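PDB 3PE8: enoyl-CoA hydratase, which probably catalyses the reversible addition of water to the double bond of 2-enoyl-CoA thioesters, and carries a bound zinc ion. Local coordinates for residues A102-G107 and K124-H129; R43-A48 and P89-P94. All blocks are in the same frame, centred on the assembly; numbering follows the deposited sequence. Where two conformers were deposited one is given.

Interaction 1 of 2, residues A102-G107 and K124-H129; sequences AAVTGG and KFADTH. With ZN (zinc ion), chain C.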
ATOM      1  N   ALA A 102      -8.656 -26.898 -22.191  1.00  9.41           N
ATOM      2  CA  ALA A 102      -7.699 -26.762 -21.103  1.00  9.84           C
ATOM      3  C   ALA A 102      -6.864 -25.491 -21.246  1.00  9.47           C
ATOM      4  O   ALA A 102      -6.389 -25.153 -22.336  1.00  9.85           O
ATOM      5  CB  ALA A 102      -6.770 -28.003 -21.030  1.00 10.94           C
ATOM      6  N   ALA A 103      -6.699 -24.811 -20.113  1.00  9.55           N
ATOM      7  CA  ALA A 103      -5.892 -23.595 -19.973  1.00  8.97           C
ATOM      8  C   ALA A 103      -4.945 -23.919 -18.806  1.00  9.33           C
ATOM      9  O   ALA A 103      -5.368 -23.992 -17.661  1.00  9.96           O
ATOM     10  CB  ALA A 103      -6.771 -22.412 -19.636  1.00  9.67           C
ATOM     11  N   VAL A 104      -3.699 -24.198 -19.127  1.00  9.45           N
ATOM     12  CA  VAL A 104      -2.750 -24.785 -18.191  1.00 10.02           C
ATOM     13  C   VAL A 104      -1.504 -23.944 -18.054  1.00 10.66           C
ATOM     14  O   VAL A 104      -0.881 -23.589 -19.039  1.00 10.77           O
ATOM     15  CB  VAL A 104      -2.388 -26.233 -18.626  1.00 10.87           C
ATOM     16  CG1 VAL A 104      -1.427 -26.906 -17.600  1.00 12.14           C
ATOM     17  CG2 VAL A 104      -3.680 -27.056 -18.803  1.00 13.48           C
ATOM     18  N   THR A 105      -1.175 -23.574 -16.811  1.00 10.68           N
ATOM     19  CA  THR A 105       0.100 -22.963 -16.457  1.00 11.00           C
ATOM     20  C   THR A 105       0.259 -21.637 -17.183  1.00 10.20           C
ATOM     21  O   THR A 105      -0.513 -20.733 -16.893  1.00  9.42           O
ATOM     22  CB  THR A 105       1.230 -23.985 -16.558  1.00 12.06           C
ATOM     23  OG1 THR A 105       0.780 -25.153 -15.864  1.00 11.55           O
ATOM     24  CG2 THR A 105       2.527 -23.493 -15.872  1.00 14.00           C
ATOM     25  N   GLY A 106       1.169 -21.460 -18.135  1.00 11.75           N
ATOM     26  CA  GLY A 106       1.195 -20.193 -18.883  1.00 11.66           C
ATOM     27  C   GLY A 106      -0.098 -19.896 -19.610  1.00 10.79           C
ATOM     28  O   GLY A 106      -0.445 -18.736 -19.808  1.00 10.91           O
ATOM     29  N   GLY A 107      -0.822 -20.922 -20.037  1.00 10.62           N
ATOM     30  CA  GLY A 107      -2.117 -20.689 -20.618  1.00 10.38           C
ATOM     31  C   GLY A 107      -3.181 -20.205 -19.636  1.00  9.27           C
ATOM     32  O   GLY A 107      -4.105 -19.479 -20.010  1.00  9.64           O
ATOM     33  N   LYS A 124     -11.238 -26.277 -18.830  1.00 11.55           N
ATOM     34  CA  LYS A 124     -10.709 -26.651 -17.501  1.00 11.16           C
ATOM     35  C   LYS A 124      -9.443 -25.884 -17.281  1.00 10.19           C
ATOM     36  O   LYS A 124      -8.820 -25.425 -18.237  1.00 10.92           O
ATOM     37  CB  LYS A 124     -10.472 -28.146 -17.348  1.00 13.91           C
ATOM     38  CG  LYS A 124      -9.746 -28.796 -18.438  1.00 16.82           C
ATOM     39  CD  LYS A 124      -9.871 -30.326 -18.341  1.00 21.66           C
ATOM     40  CE  LYS A 124      -9.025 -30.981 -19.408  1.00 27.11           C
ATOM     41  NZ  LYS A 124      -9.215 -32.449 -19.419  1.00 30.84           N
ATOM     42  N   PHE A 125      -9.059 -25.716 -16.022  1.00  8.76           N
ATOM     43  CA  PHE A 125      -7.984 -24.785 -15.676  1.00  8.55           C
ATOM     44  C   PHE A 125      -7.043 -25.495 -14.707  1.00  9.08           C
ATOM     45  O   PHE A 125      -7.491 -26.176 -13.794  1.00 10.32           O
ATOM     46  CB  PHE A 125      -8.574 -23.550 -14.985  1.00  7.41           C
ATOM     47  CG  PHE A 125      -9.578 -22.815 -15.811  1.00  8.90           C
ATOM     48  CD1 PHE A 125     -10.930 -23.177 -15.818  1.00 10.36           C
ATOM     49  CD2 PHE A 125      -9.156 -21.770 -16.615  1.00 10.31           C
ATOM     50  CE1 PHE A 125     -11.828 -22.444 -16.604  1.00 10.52           C
ATOM     51  CE2 PHE A 125     -10.055 -21.080 -17.397  1.00 11.73           C
ATOM     52  CZ  PHE A 125     -11.357 -21.433 -17.404  1.00 10.93           C
ATOM     53  N   ALA A 126      -5.751 -25.351 -14.928  1.00  9.03           N
ATOM     54  CA  ALA A 126      -4.757 -25.965 -14.023  1.00  9.47           C
ATOM     55  C   ALA A 126      -3.472 -25.202 -13.968  1.00  9.68           C
ATOM     56  O   ALA A 126      -3.090 -24.535 -14.932  1.00 10.29           O
ATOM     57  CB  ALA A 126      -4.496 -27.467 -14.424  1.00 11.04           C
ATOM     58  N   ASP A 127      -2.800 -25.313 -12.820  1.00 10.87           N
ATOM     59  CA  ASP A 127      -1.484 -24.756 -12.609  1.00 11.25           C
ATOM     60  C   ASP A 127      -0.523 -25.886 -12.335  1.00 12.47           C
ATOM     61  O   ASP A 127      -0.601 -26.523 -11.274  1.00 13.68           O
ATOM     62  CB  ASP A 127      -1.480 -23.784 -11.442  1.00 10.44           C
ATOM     63  CG  ASP A 127      -0.100 -23.228 -11.170  1.00 12.90           C
ATOM     64  OD1 ASP A 127       0.741 -23.335 -12.073  1.00 14.70           O
ATOM     65  OD2 ASP A 127       0.197 -22.764 -10.057  1.00 13.01           O
ATOM     66  N   THR A 128       0.373 -26.171 -13.272  1.00 12.56           N
ATOM     67  CA  THR A 128       1.354 -27.219 -13.068  1.00 14.90           C
ATOM     68  C   THR A 128       2.773 -26.720 -12.756  1.00 16.30           C
ATOM     69  O   THR A 128       3.719 -27.529 -12.789  1.00 17.16           O
ATOM     70  CB  THR A 128       1.393 -28.158 -14.257  1.00 16.52           C
ATOM     71  OG1 THR A 128       1.908 -27.472 -15.421  1.00 17.81           O
ATOM     72  CG2 THR A 128       0.008 -28.729 -14.515  1.00 16.54           C
ATOM     73  N   HIS A 129       2.921 -25.416 -12.456  1.00 16.81           N
ATOM     74  CA  HIS A 129       4.255 -24.843 -12.207  1.00 18.84           C
ATOM     75  C   HIS A 129       5.012 -25.690 -11.228  1.00 21.11           C
ATOM     76  O   HIS A 129       6.206 -26.005 -11.461  1.00 22.72           O
ATOM     77  CB  HIS A 129       4.199 -23.387 -11.673  1.00 17.25           C
ATOM     78  CG  HIS A 129       3.913 -22.335 -12.701  1.00 16.95           C
ATOM     79  ND1 HIS A 129       2.657 -21.805 -12.904  1.00 17.82           N
ATOM     80  CD2 HIS A 129       4.723 -21.731 -13.616  1.00 19.61           C
ATOM     81  CE1 HIS A 129       2.705 -20.916 -13.881  1.00 21.66           C
ATOM     82  NE2 HIS A 129       3.950 -20.834 -14.308  1.00 20.41           N
TER
HETATM   83 ZN    ZN C 254       4.038 -19.266 -16.039  0.60 21.23          ZN
HETATM   84  O   HOH W   1       4.259 -20.802 -17.664  1.00 19.50           O
HETATM   85  O   HOH W   2       5.561 -18.155 -15.984  1.00 16.63           O

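Interaction 2 of 2, residues R43-A48 and P89-P94; sequences RALSDA and PDMTKP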
ATOM      1  N   ARG A  43       2.206  -8.979 -30.276  1.00 16.39           N
ATOM      2  CA  ARG A  43       2.136  -7.969 -31.315  1.00 17.05           C
ATOM      3  C   ARG A  43       0.699  -7.747 -31.816  1.00 16.49           C
ATOM      4  O   ARG A  43       0.287  -6.626 -32.041  1.00 17.11           O
ATOM      5  CB  ARG A  43       3.069  -8.319 -32.491  1.00 18.26           C
ATOM      6  CG  ARG A  43       3.036  -7.311 -33.631  1.00 23.36           C
ATOM      7  CD  ARG A  43       4.138  -7.601 -34.657  1.00 31.08           C
ATOM      8  NE  ARG A  43       3.852  -8.868 -35.347  1.00 36.66           N
ATOM      9  CZ  ARG A  43       4.535 -10.013 -35.235  1.00 38.55           C
ATOM     10  NH1 ARG A  43       5.619 -10.128 -34.454  1.00 39.92           N
ATOM     11  NH2 ARG A  43       4.121 -11.065 -35.933  1.00 38.06           N
ATOM     12  N   ALA A  44      -0.055  -8.828 -31.970  1.00 15.56           N
ATOM     13  CA  ALA A  44      -1.448  -8.729 -32.406  1.00 14.98           C
ATOM     14  C   ALA A  44      -2.322  -7.949 -31.413  1.00 14.35           C
ATOM     15  O   ALA A  44      -3.204  -7.177 -31.826  1.00 14.50           O
ATOM     16  CB  ALA A  44      -2.029 -10.147 -32.668  1.00 13.81           C
ATOM     17  N   LEU A  45      -2.062  -8.111 -30.121  1.00 14.05           N
ATOM     18  CA  LEU A  45      -2.762  -7.328 -29.098  1.00 13.48           C
ATOM     19  C   LEU A  45      -2.483  -5.837 -29.253  1.00 14.44           C
ATOM     20  O   LEU A  45      -3.410  -5.004 -29.247  1.00 14.62           O
ATOM     21  CB  LEU A  45      -2.422  -7.808 -27.675  1.00 13.20           C
ATOM     22  CG  LEU A  45      -3.043  -9.138 -27.223  1.00 12.12           C
ATOM     23  CD1 LEU A  45      -2.502  -9.519 -25.840  1.00 13.70           C
ATOM     24  CD2 LEU A  45      -4.574  -9.106 -27.249  1.00 12.17           C
ATOM     25  N   SER A  46      -1.209  -5.491 -29.433  1.00 14.46           N
ATOM     26  CA  SER A  46      -0.807  -4.117 -29.625  1.00 16.90           C
ATOM     27  C   SER A  46      -1.398  -3.548 -30.902  1.00 16.23           C
ATOM     28  O   SER A  46      -1.884  -2.404 -30.945  1.00 16.75           O
ATOM     29  CB  SER A  46       0.721  -4.038 -29.695  1.00 19.25           C
ATOM     30  OG  SER A  46       1.205  -4.123 -28.379  1.00 23.97           O
ATOM     31  N   ASP A  47      -1.404  -4.358 -31.944  1.00 16.21           N
ATOM     32  CA  ASP A  47      -1.937  -3.902 -33.228  1.00 17.19           C
ATOM     33  C   ASP A  47      -3.446  -3.636 -33.096  1.00 16.48           C
ATOM     34  O   ASP A  47      -3.960  -2.648 -33.646  1.00 17.99           O
ATOM     35  CB  ASP A  47      -1.662  -4.927 -34.339  1.00 18.21           C
ATOM     36  CG  ASP A  47      -0.217  -4.894 -34.867  1.00 22.07           C
ATOM     37  OD1 ASP A  47       0.564  -3.961 -34.606  1.00 25.85           O
ATOM     38  OD2 ASP A  47       0.136  -5.835 -35.600  1.00 28.99           O
ATOM     39  N   ALA A  48      -4.159  -4.506 -32.355  1.00 15.12           N
ATOM     40  CA  ALA A  48      -5.590  -4.333 -32.128  1.00 13.68           C
ATOM     41  C   ALA A  48      -5.849  -3.027 -31.365  1.00 14.25           C
ATOM     42  O   ALA A  48      -6.751  -2.279 -31.695  1.00 14.77           O
ATOM     43  CB  ALA A  48      -6.179  -5.544 -31.373  1.00 12.62           C
ATOM     44  N   PRO A  89       0.541  -6.317 -23.316  1.00 17.36           N
ATOM     45  CA  PRO A  89       0.661  -4.853 -23.414  1.00 18.76           C
ATOM     46  C   PRO A  89      -0.453  -4.074 -22.710  1.00 17.93           C
ATOM     47  O   PRO A  89      -1.495  -4.638 -22.372  1.00 17.37           O
ATOM     48  CB  PRO A  89       0.592  -4.617 -24.931  1.00 18.95           C
ATOM     49  CG  PRO A  89      -0.297  -5.708 -25.412  1.00 18.94           C
ATOM     50  CD  PRO A  89       0.096  -6.907 -24.589  1.00 18.63           C
ATOM     51  N   ASP A  90      -0.206  -2.794 -22.434  1.00 19.34           N
ATOM     52  CA  ASP A  90      -1.234  -1.925 -21.897  0.70 19.14           C
ATOM     53  C   ASP A  90      -2.292  -1.714 -22.978  1.00 18.39           C
ATOM     54  O   ASP A  90      -1.975  -1.359 -24.116  1.00 19.20           O
ATOM     55  CB  ASP A  90      -0.656  -0.574 -21.470  0.70 21.17           C
ATOM     56  CG  ASP A  90      -1.696   0.326 -20.807  0.70 23.84           C
ATOM     57  OD1 ASP A  90      -2.557  -0.179 -20.063  0.70 28.72           O
ATOM     58  OD2 ASP A  90      -1.617   1.560 -21.007  0.70 31.59           O
ATOM     59  N   MET A  91      -3.542  -1.938 -22.619  1.00 16.88           N
ATOM     60  CA  MET A  91      -4.654  -1.863 -23.564  1.00 15.72           C
ATOM     61  C   MET A  91      -5.799  -1.135 -22.877  1.00 15.33           C
ATOM     62  O   MET A  91      -6.002  -1.285 -21.671  1.00 15.94           O
ATOM     63  CB  MET A  91      -5.092  -3.270 -23.967  1.00 15.28           C
ATOM     64  CG  MET A  91      -4.054  -4.004 -24.810  1.00 17.63           C
ATOM     65  SD  MET A  91      -4.675  -5.620 -25.254  1.00 16.88           S
ATOM     66  CE  MET A  91      -5.905  -5.177 -26.503  1.00 15.66           C
ATOM     67  N   THR A  92      -6.564  -0.372 -23.651  1.00 14.58           N
ATOM     68  CA  THR A  92      -7.797   0.230 -23.154  1.00 13.59           C
ATOM     69  C   THR A  92      -9.013  -0.387 -23.804  1.00 13.20           C
ATOM     70  O   THR A  92     -10.133  -0.086 -23.392  1.00 14.26           O
ATOM     71  CB  THR A  92      -7.835   1.719 -23.374  1.00 15.00           C
ATOM     72  OG1 THR A  92      -7.865   2.013 -24.781  1.00 15.40           O
ATOM     73  CG2 THR A  92      -6.627   2.396 -22.686  1.00 15.31           C
ATOM     74  N   LYS A  93      -8.813  -1.233 -24.818  1.00 12.50           N
ATOM     75  CA  LYS A  93      -9.923  -1.965 -25.456  1.00 12.01           C
ATOM     76  C   LYS A  93     -10.131  -3.306 -24.730  1.00 11.61           C
ATOM     77  O   LYS A  93      -9.174  -4.006 -24.441  1.00 12.08           O
ATOM     78  CB  LYS A  93      -9.606  -2.195 -26.935  1.00 12.17           C
ATOM     79  CG  LYS A  93      -9.450  -0.885 -27.719  1.00 13.65           C
ATOM     80  CD  LYS A  93      -9.192  -1.094 -29.169  1.00 15.92           C
ATOM     81  CE  LYS A  93      -8.910   0.219 -29.854  1.00 13.64           C
ATOM     82  NZ  LYS A  93      -8.493  -0.001 -31.266  1.00 15.14           N
ATOM     83  N   PRO A  94     -11.383  -3.693 -24.488  1.00 11.15           N
ATOM     84  CA  PRO A  94     -11.618  -4.901 -23.752  1.00 11.34           C
ATOM     85  C   PRO A  94     -11.173  -6.175 -24.456  1.00 10.61           C
ATOM     86  O   PRO A  94     -11.338  -6.301 -25.659  1.00 10.55           O
ATOM     87  CB  PRO A  94     -13.137  -4.945 -23.608  1.00 11.76           C
ATOM     88  CG  PRO A  94     -13.618  -3.611 -23.880  1.00 14.60           C
ATOM     89  CD  PRO A  94     -12.615  -2.925 -24.710  1.00 11.83           C
TER

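Interaction 1 of 2, residues A102-G107 and K124-H129
The imidazole of H129 carries the methyl of T105 on one face: CG2 stands over the ring centre, 3.3 Å from the centroid and 10° off the ring normal, a close CH-pi contact. CG2 reaches that face because it lies anti to the backbone N of T105, which leaves OG1 beside that N (chi1 -48°). Both ring nitrogens are engaged, and D127 CG lies at the ring edge, in plane. NE2 binds the zinc ion at 2.3 Å, and ND1 donates to D127 OD1 at 2.6 Å, on the syn side of the carboxylate, with OD1 tilted from the ring plane. The same OD1 accepts the backbone N of H129 from the opposite face of the carboxylate plane, closing an Asx turn, so two bonds grip one oxygen. D127 OD2 is held by S157 OG; the ND1 bond and the zinc bond together fix the rotation of the ring. The other flat group, the F125 ring, meets A103 CB obliquely through CD2 at 3.9 Å. T105 OG1 and T128 OG1 lie 2.6 Å apart in a hydrogen bond, their side chains crossing at about a right angle, while T128 CG2 packs against V104 CG1. Strands 102-104 and 124-126 run parallel, their axes 13° apart. A103 N donates to K124 O, A126 N to A103 O (3.1 Å), and T105 N to A126 O (2.8 Å). The pairing thus alternates as in a parallel sheet and ends where T105 occupies the N-cap position of helix 106-113. E109 of that helix and two waters complete the zinc site. The strand pair belongs to the small sheet of the crotonase-like fold; E109 and H129 probably stand where crotonases carry their two catalytic glutamates, with D127 a second-shell residue positioning H129.

Interaction 2 of 2, residues R43-A48 and P89-P94
L45, S46 and A48, in regular helical backbone (D47 N to R43 O, 2.8 Å), face an irregular segment, 89-94, whose nearest CA pair, S46 and P89, is 6.4 Å apart. The L45 side chain touches both P89 and M91, crossing each at about a right angle. Its CB lies 3.7 Å from P89 CG, and its CD1 touches P89 CD. M91 presents sulfur to both CB and CD2 of L45, SD being 4.0 Å from CB; a bend at chi3 (74°) then carries CE to L45 O, 3.7 Å away. S46 OG also touches the proline ring, 3.5 Å from P89 CB. K93 reaches the helix with its chain extended beyond CG, and NZ donates to A48 O at 2.9 Å. The ammonium lies in the carbonyl plane, at a C=O...N angle of 153°. Q49 O and V54 O accept from the same NZ, so three backbone carbonyls gather round one amine near the end of helix 35-50. L22 of strand 19-24 also packs on L45. The chemistry is therefore divided: apolar surfaces of L45, P89 and M91 make up the greater part of the contact, while a buried lysine, satisfied by main-chain oxygens and probably stabilised by the partial negative charge at a helix C-terminus, ties the segment leading into strand 95-99 to helix 35-50.

How the interactions relate
Both contacts are buried, but they lie on opposite sides of the chain's centre, their own centres about 23 Å apart and their nearest atoms about 11 Å apart, and they do not touch. They share no helix or strand: interaction 2 joins helix 35-50 to the connection entering strand 95-99 of the six-stranded sheet, whereas interaction 1 pairs two strands of the small three-stranded sheet. The chain completes interaction 2 before it opens interaction 1. In interaction 1 main-chain bonds between strands set the register and one histidine, steadied by an aspartate, binds a metal; in interaction 2 apolar packing dominates, and the one cross-segment hydrogen bond comes from a lysine.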